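Side-chain contacts in putative phosphomethylpyrimidine kinase (PDB 3MBH), which probably phosphorylates pyridoxal with ATP, as a pyridoxal kinase of the ribokinase clan, and is modelled here with pyridoxal bound: residues K9-H14 and S96-D101; D62-I67 and I92-D97. All coordinates share one frame; numbering follows the deposited sequence. Where two conformers were deposited one is given.

Contact 1: K9-H14 and S96-D101; sequences KIAAVH and SDFIKD
In the ribokinase-like alpha/beta fold of this protein, helix 91-102 packs on one face of the central sheet, and here Phe-98 from that helix reaches Ala-11 and Val-13 on strand 9-17. The sheet runs in parallel order through this region, with strand 80-83 hydrogen-bonded beside 9-17 and strand 108-111 beyond it. Ala-11 and Val-13, two residues apart on the strand, both direct their CB atoms at the helix, whereas the CB of Ala-12 between them is turned to the other face, where its side chain touches Leu-24 of helix 24-33. The strand is thus packed between helices on its two faces.

The backbones stay well apart, with Ala-11 CA 9.8 Å from Ile-99 CA, and the side chain of Phe-98, carried by the residue before Ile-99, bridges roughly half of the distance. With CG anti to the backbone N (chi1 173°), Phe-98 extends from the helix to the strand and arrives with the far end of its ring. Ala-11 CB lies at the ring edge, close to the ring plane, 3.7 Å from Phe-98 CZ; the methyl therefore abuts the rim of the ring instead of lying over a face. Val-13 approaches obliquely, and the two side chains slide past each other in opposite directions.

All three touching residues are buried, and the contact across the segments is apolar. Phe-78 touches both Ala-11 and Phe-98, Ile-81 of strand 80-83 also packs on the Phe-98 ring, and Phe-102, one helical turn on, meets that ring with the planes at about 45°. The side chain of Val-13 is about 12 Å from the bound pyridoxal (PXL). The Val-13 branch toward the ring is CG2, 4.1 Å from Phe-98 CE2.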
loop_
_atom_site.group_PDB
_atom_site.type_symbol
_atom_site.label_atom_id
_atom_site.label_comp_id
_atom_site.label_asym_id
_atom_site.label_seq_id
_atom_site.Cartn_x
_atom_site.Cartn_y
_atom_site.Cartn_z
ATOM N N LYS A 9 23.111 -2.612 -9.374
ATOM C CA LYS A 9 24.033 -1.803 -8.594
ATOM C C LYS A 9 24.401 -0.499 -9.327
ATOM O O LYS A 9 24.702 -0.481 -10.542
ATOM C CB LYS A 9 25.337 -2.560 -8.288
ATOM C CG LYS A 9 25.226 -3.931 -7.640
ATOM C CD LYS A 9 26.645 -4.437 -7.259
ATOM C CE LYS A 9 26.912 -5.824 -7.701
ATOM N NZ LYS A 9 26.198 -6.896 -6.914
ATOM N N ILE A 10 24.385 0.576 -8.573
ATOM C CA ILE A 10 24.760 1.895 -9.061
ATOM C C ILE A 10 25.973 2.412 -8.332
ATOM O O ILE A 10 25.931 2.550 -7.103
ATOM C CB ILE A 10 23.595 2.874 -8.866
ATOM C CG1 ILE A 10 22.348 2.330 -9.575
ATOM C CG2 ILE A 10 23.982 4.257 -9.382
ATOM C CD1 ILE A 10 21.057 3.104 -9.279
ATOM N N ALA A 11 27.050 2.713 -9.042
ATOM C CA ALA A 11 28.188 3.352 -8.404
ATOM C C ALA A 11 27.841 4.870 -8.314
ATOM O O ALA A 11 27.591 5.504 -9.342
ATOM C CB ALA A 11 29.500 3.102 -9.217
ATOM N N ALA A 12 27.862 5.425 -7.098
ATOM C CA ALA A 12 27.481 6.783 -6.815
ATOM C C ALA A 12 28.709 7.614 -6.458
ATOM O O ALA A 12 29.299 7.454 -5.380
ATOM C CB ALA A 12 26.421 6.837 -5.687
ATOM N N VAL A 13 29.122 8.455 -7.396
ATOM C CA VAL A 13 30.332 9.297 -7.290
ATOM C C VAL A 13 29.901 10.731 -6.847
ATOM O O VAL A 13 29.682 11.609 -7.662
ATOM C CB VAL A 13 31.158 9.304 -8.617
ATOM C CG1 VAL A 13 32.532 9.970 -8.363
ATOM C CG2 VAL A 13 31.273 7.843 -9.206
ATOM N N HIS A 14 29.754 10.884 -5.532
ATOM C CA HIS A 14 29.237 12.053 -4.912
ATOM C C HIS A 14 29.934 12.189 -3.572
ATOM O O HIS A 14 30.515 11.227 -3.065
ATOM C CB HIS A 14 27.731 11.931 -4.622
ATOM C CG HIS A 14 26.870 11.767 -5.838
ATOM N ND1 HIS A 14 26.129 12.804 -6.354
ATOM C CD2 HIS A 14 26.550 10.675 -6.570
ATOM C CE1 HIS A 14 25.454 12.384 -7.413
ATOM N NE2 HIS A 14 25.691 11.092 -7.574
ATOM N N SER A 96 36.527 9.870 -15.283
ATOM C CA SER A 96 36.438 9.491 -16.694
ATOM C C SER A 96 37.013 8.089 -16.946
ATOM O O SER A 96 36.414 7.276 -17.664
ATOM C CB SER A 96 37.127 10.529 -17.573
ATOM O OG SER A 96 36.637 11.821 -17.287
ATOM N N ASP A 97 38.164 7.807 -16.349
ATOM C CA ASP A 97 38.791 6.468 -16.446
ATOM C C ASP A 97 37.963 5.377 -15.791
ATOM O O ASP A 97 37.931 4.256 -16.288
ATOM C CB ASP A 97 40.196 6.477 -15.834
ATOM C CG ASP A 97 41.210 7.158 -16.737
ATOM O OD1 ASP A 97 40.898 7.337 -17.924
ATOM O OD2 ASP A 97 42.310 7.529 -16.273
ATOM N N PHE A 98 37.295 5.713 -14.683
ATOM C CA PHE A 98 36.431 4.805 -13.986
ATOM C C PHE A 98 35.275 4.386 -14.881
ATOM O O PHE A 98 35.034 3.190 -15.042
ATOM C CB PHE A 98 35.919 5.444 -12.699
ATOM C CG PHE A 98 34.891 4.637 -11.980
ATOM C CD1 PHE A 98 35.168 3.366 -11.552
ATOM C CD2 PHE A 98 33.619 5.148 -11.759
ATOM C CE1 PHE A 98 34.203 2.612 -10.873
ATOM C CE2 PHE A 98 32.645 4.408 -11.083
ATOM C CZ PHE A 98 32.931 3.124 -10.649
ATOM N N ILE A 99 34.639 5.366 -15.518
ATOM C CA ILE A 99 33.564 5.128 -16.459
ATOM C C ILE A 99 34.069 4.282 -17.638
ATOM O O ILE A 99 33.416 3.310 -18.035
ATOM C CB ILE A 99 32.967 6.444 -16.980
ATOM C CG1 ILE A 99 32.257 7.149 -15.842
ATOM C CG2 ILE A 99 32.002 6.163 -18.162
ATOM C CD1 ILE A 99 31.992 8.628 -16.083
ATOM N N LYS A 100 35.250 4.618 -18.156
ATOM C CA LYS A 100 35.808 3.852 -19.266
ATOM C C LYS A 100 35.976 2.382 -18.885
ATOM O O LYS A 100 35.610 1.483 -19.651
ATOM C CB LYS A 100 37.135 4.414 -19.725
ATOM C CG LYS A 100 37.725 3.734 -21.004
ATOM C CD LYS A 100 39.141 4.220 -21.296
ATOM C CE LYS A 100 40.023 4.229 -20.050
ATOM N NZ LYS A 100 41.494 4.211 -20.389
ATOM N N ASP A 101 36.516 2.137 -17.699
ATOM C CA ASP A 101 36.822 0.781 -17.273
ATOM C C ASP A 101 35.618 -0.013 -16.759
ATOM O O ASP A 101 35.658 -1.250 -16.726
ATOM C CB ASP A 101 37.876 0.819 -16.182
ATOM C CG ASP A 101 39.242 1.317 -16.687
ATOM O OD1 ASP A 101 39.479 1.404 -17.899
ATOM O OD2 ASP A 101 40.073 1.663 -15.840
#

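Contact 2: D62-I67 and I92-D97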
loop_
_atom_site.group_PDB
_atom_site.type_symbol
_atom_site.label_atom_id
_atom_site.label_comp_id
_atom_site.label_asym_id
_atom_site.label_seq_id
_atom_site.Cartn_x
_atom_site.Cartn_y
_atom_site.Cartn_z
ATOM N N ASP A 62 42.629 11.420 -3.519
ATOM C CA ASP A 62 43.630 10.396 -3.472
ATOM C C ASP A 62 43.196 9.032 -2.919
ATOM O O ASP A 62 43.913 8.050 -3.113
ATOM C CB ASP A 62 44.848 10.915 -2.774
ATOM C CG ASP A 62 45.461 12.107 -3.525
ATOM O OD1 ASP A 62 45.566 12.043 -4.768
ATOM O OD2 ASP A 62 45.800 13.113 -2.859
ATOM N N GLU A 63 42.031 8.952 -2.287
ATOM C CA GLU A 63 41.510 7.651 -1.878
ATOM C C GLU A 63 40.749 6.948 -3.007
ATOM O O GLU A 63 40.663 5.720 -3.016
ATOM C CB GLU A 63 40.612 7.798 -0.677
ATOM C CG GLU A 63 40.349 6.499 0.080
ATOM C CD GLU A 63 41.617 5.847 0.672
ATOM O OE1 GLU A 63 42.620 6.557 0.912
ATOM O OE2 GLU A 63 41.594 4.610 0.898
HETATM N N MSE A 64 40.215 7.705 -3.951
HETATM C CA MSE A 64 39.350 7.152 -4.990
HETATM C C MSE A 64 40.060 6.093 -5.862
HETATM O O MSE A 64 39.516 5.016 -6.097
HETATM C CB MSE A 64 38.731 8.281 -5.850
HETATM C CG MSE A 64 37.705 9.145 -5.094
HETATM SE SE MSE A 64 37.125 10.776 -5.983
HETATM C CE MSE A 64 38.818 11.213 -6.712
ATOM N N PRO A 65 41.283 6.375 -6.319
ATOM C CA PRO A 65 41.965 5.303 -7.069
ATOM C C PRO A 65 42.165 4.030 -6.234
ATOM O O PRO A 65 42.163 2.915 -6.770
ATOM C CB PRO A 65 43.333 5.930 -7.467
ATOM C CG PRO A 65 43.057 7.453 -7.394
ATOM C CD PRO A 65 42.113 7.583 -6.203
ATOM N N LYS A 66 42.358 4.198 -4.931
ATOM C CA LYS A 66 42.574 3.041 -4.050
ATOM C C LYS A 66 41.295 2.213 -3.947
ATOM O O LYS A 66 41.350 0.960 -4.009
ATOM C CB LYS A 66 43.035 3.519 -2.669
ATOM C CG LYS A 66 44.403 4.240 -2.707
ATOM C CD LYS A 66 44.797 4.673 -1.283
ATOM C CE LYS A 66 46.123 5.336 -1.251
ATOM N NZ LYS A 66 46.275 5.972 0.050
ATOM N N ILE A 67 40.152 2.898 -3.873
ATOM C CA ILE A 67 38.857 2.238 -3.863
ATOM C C ILE A 67 38.585 1.542 -5.213
ATOM O O ILE A 67 38.248 0.360 -5.258
ATOM C CB ILE A 67 37.718 3.218 -3.516
ATOM C CG1 ILE A 67 37.833 3.672 -2.046
ATOM C CG2 ILE A 67 36.373 2.569 -3.768
ATOM C CD1 ILE A 67 36.965 4.972 -1.735
ATOM N N ILE A 92 38.094 14.713 -12.239
ATOM C CA ILE A 92 37.402 14.515 -13.507
ATOM C C ILE A 92 38.045 13.374 -14.300
ATOM O O ILE A 92 37.363 12.469 -14.751
ATOM C CB ILE A 92 37.248 15.769 -14.335
ATOM C CG1 ILE A 92 36.051 16.578 -13.796
ATOM C CG2 ILE A 92 37.018 15.360 -15.848
ATOM C CD1 ILE A 92 36.338 17.365 -12.422
ATOM N N GLN A 93 39.355 13.352 -14.360
ATOM C CA GLN A 93 40.034 12.334 -15.167
ATOM C C GLN A 93 40.010 10.956 -14.514
ATOM O O GLN A 93 39.931 9.944 -15.182
ATOM C CB GLN A 93 41.454 12.761 -15.502
ATOM C CG GLN A 93 41.569 13.598 -16.743
ATOM C CD GLN A 93 41.014 12.915 -18.041
ATOM O OE1 GLN A 93 41.212 11.712 -18.302
ATOM N NE2 GLN A 93 40.306 13.698 -18.821
ATOM N N ILE A 94 40.091 10.935 -13.205
ATOM C CA ILE A 94 39.927 9.682 -12.431
ATOM C C ILE A 94 38.556 9.085 -12.697
ATOM O O ILE A 94 38.396 7.872 -12.947
ATOM C CB ILE A 94 40.148 9.881 -10.916
ATOM C CG1 ILE A 94 41.595 10.307 -10.678
ATOM C CG2 ILE A 94 39.806 8.570 -10.160
ATOM C CD1 ILE A 94 41.908 10.884 -9.275
ATOM N N VAL A 95 37.561 9.947 -12.685
ATOM C CA VAL A 95 36.195 9.509 -12.883
ATOM C C VAL A 95 35.971 9.114 -14.342
ATOM O O VAL A 95 35.316 8.128 -14.593
ATOM C CB VAL A 95 35.202 10.568 -12.414
ATOM C CG1 VAL A 95 33.780 10.157 -12.770
ATOM C CG2 VAL A 95 35.346 10.748 -10.858
ATOM N N SER A 96 36.527 9.870 -15.283
ATOM C CA SER A 96 36.438 9.491 -16.694
ATOM C C SER A 96 37.013 8.089 -16.946
ATOM O O SER A 96 36.414 7.276 -17.664
ATOM C CB SER A 96 37.127 10.529 -17.573
ATOM O OG SER A 96 36.637 11.821 -17.287
ATOM N N ASP A 97 38.164 7.807 -16.349
ATOM C CA ASP A 97 38.791 6.468 -16.446
ATOM C C ASP A 97 37.963 5.377 -15.791
ATOM O O ASP A 97 37.931 4.256 -16.288
ATOM C CB ASP A 97 40.196 6.477 -15.834
ATOM C CG ASP A 97 41.210 7.158 -16.737
ATOM O OD1 ASP A 97 40.898 7.337 -17.924
ATOM O OD2 ASP A 97 42.310 7.529 -16.273
#
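Ile-94 runs at about a right angle to both Met-64, a selenomethionine, and Pro-65, and touches the two of them with a single methyl, CD1. Its CG1 branch is anti to the carbonyl carbon (chi1 -64°) and its chain is then extended (chi2 166°), which carries CD1 out from helix 91-102 toward the start of helix 64-73. Met-64 is buried, and in the conformer given here its chain bends at the last torsion (chi3 -38°), bringing the terminal methyl CE to 4.0 Å from Ile-94 CD1. Pro-65, which is exposed, meets the same methyl with its ring carbon CG, 4.1 Å from Ile-94 CD1.

Behind this apolar crossing, in the conformer given, Ser-96 OG donates to Ile-92 O at 2.7 Å, from above the carbonyl plane, while Ser-96 N bonds to the same oxygen; in that conformer the hydroxyl is held against its own helix.

Thr-61, just ahead of helix 64-73, also touches Ile-94. Helix 91-102 lies between two neighbours, with helix 64-73 meeting it through Ile-94 and helix 127-136 packing on Ile-92, Gln-93 and Ser-96.

In the fold
Helix 91-102 serves both contacts, and the two share Ser-96 and Asp-97 without either residue touching across. Contact 1 is the buried one, joining the helix to the central sheet through an aromatic ring; contact 2, with its centre farther from the middle of the chain, is partly buried and joins the helix to helix 64-73 through an isoleucine methyl, a proline ring and a selenomethionine. Both are apolar, with no hydrogen bond across either. Their centres lie 9 Å apart and they meet directly, Val-13 CG1 packing 3.8 Å from Val-95 CG2, so apolar packing runs from strand 9-17 to the helix and on outward to helix 64-73.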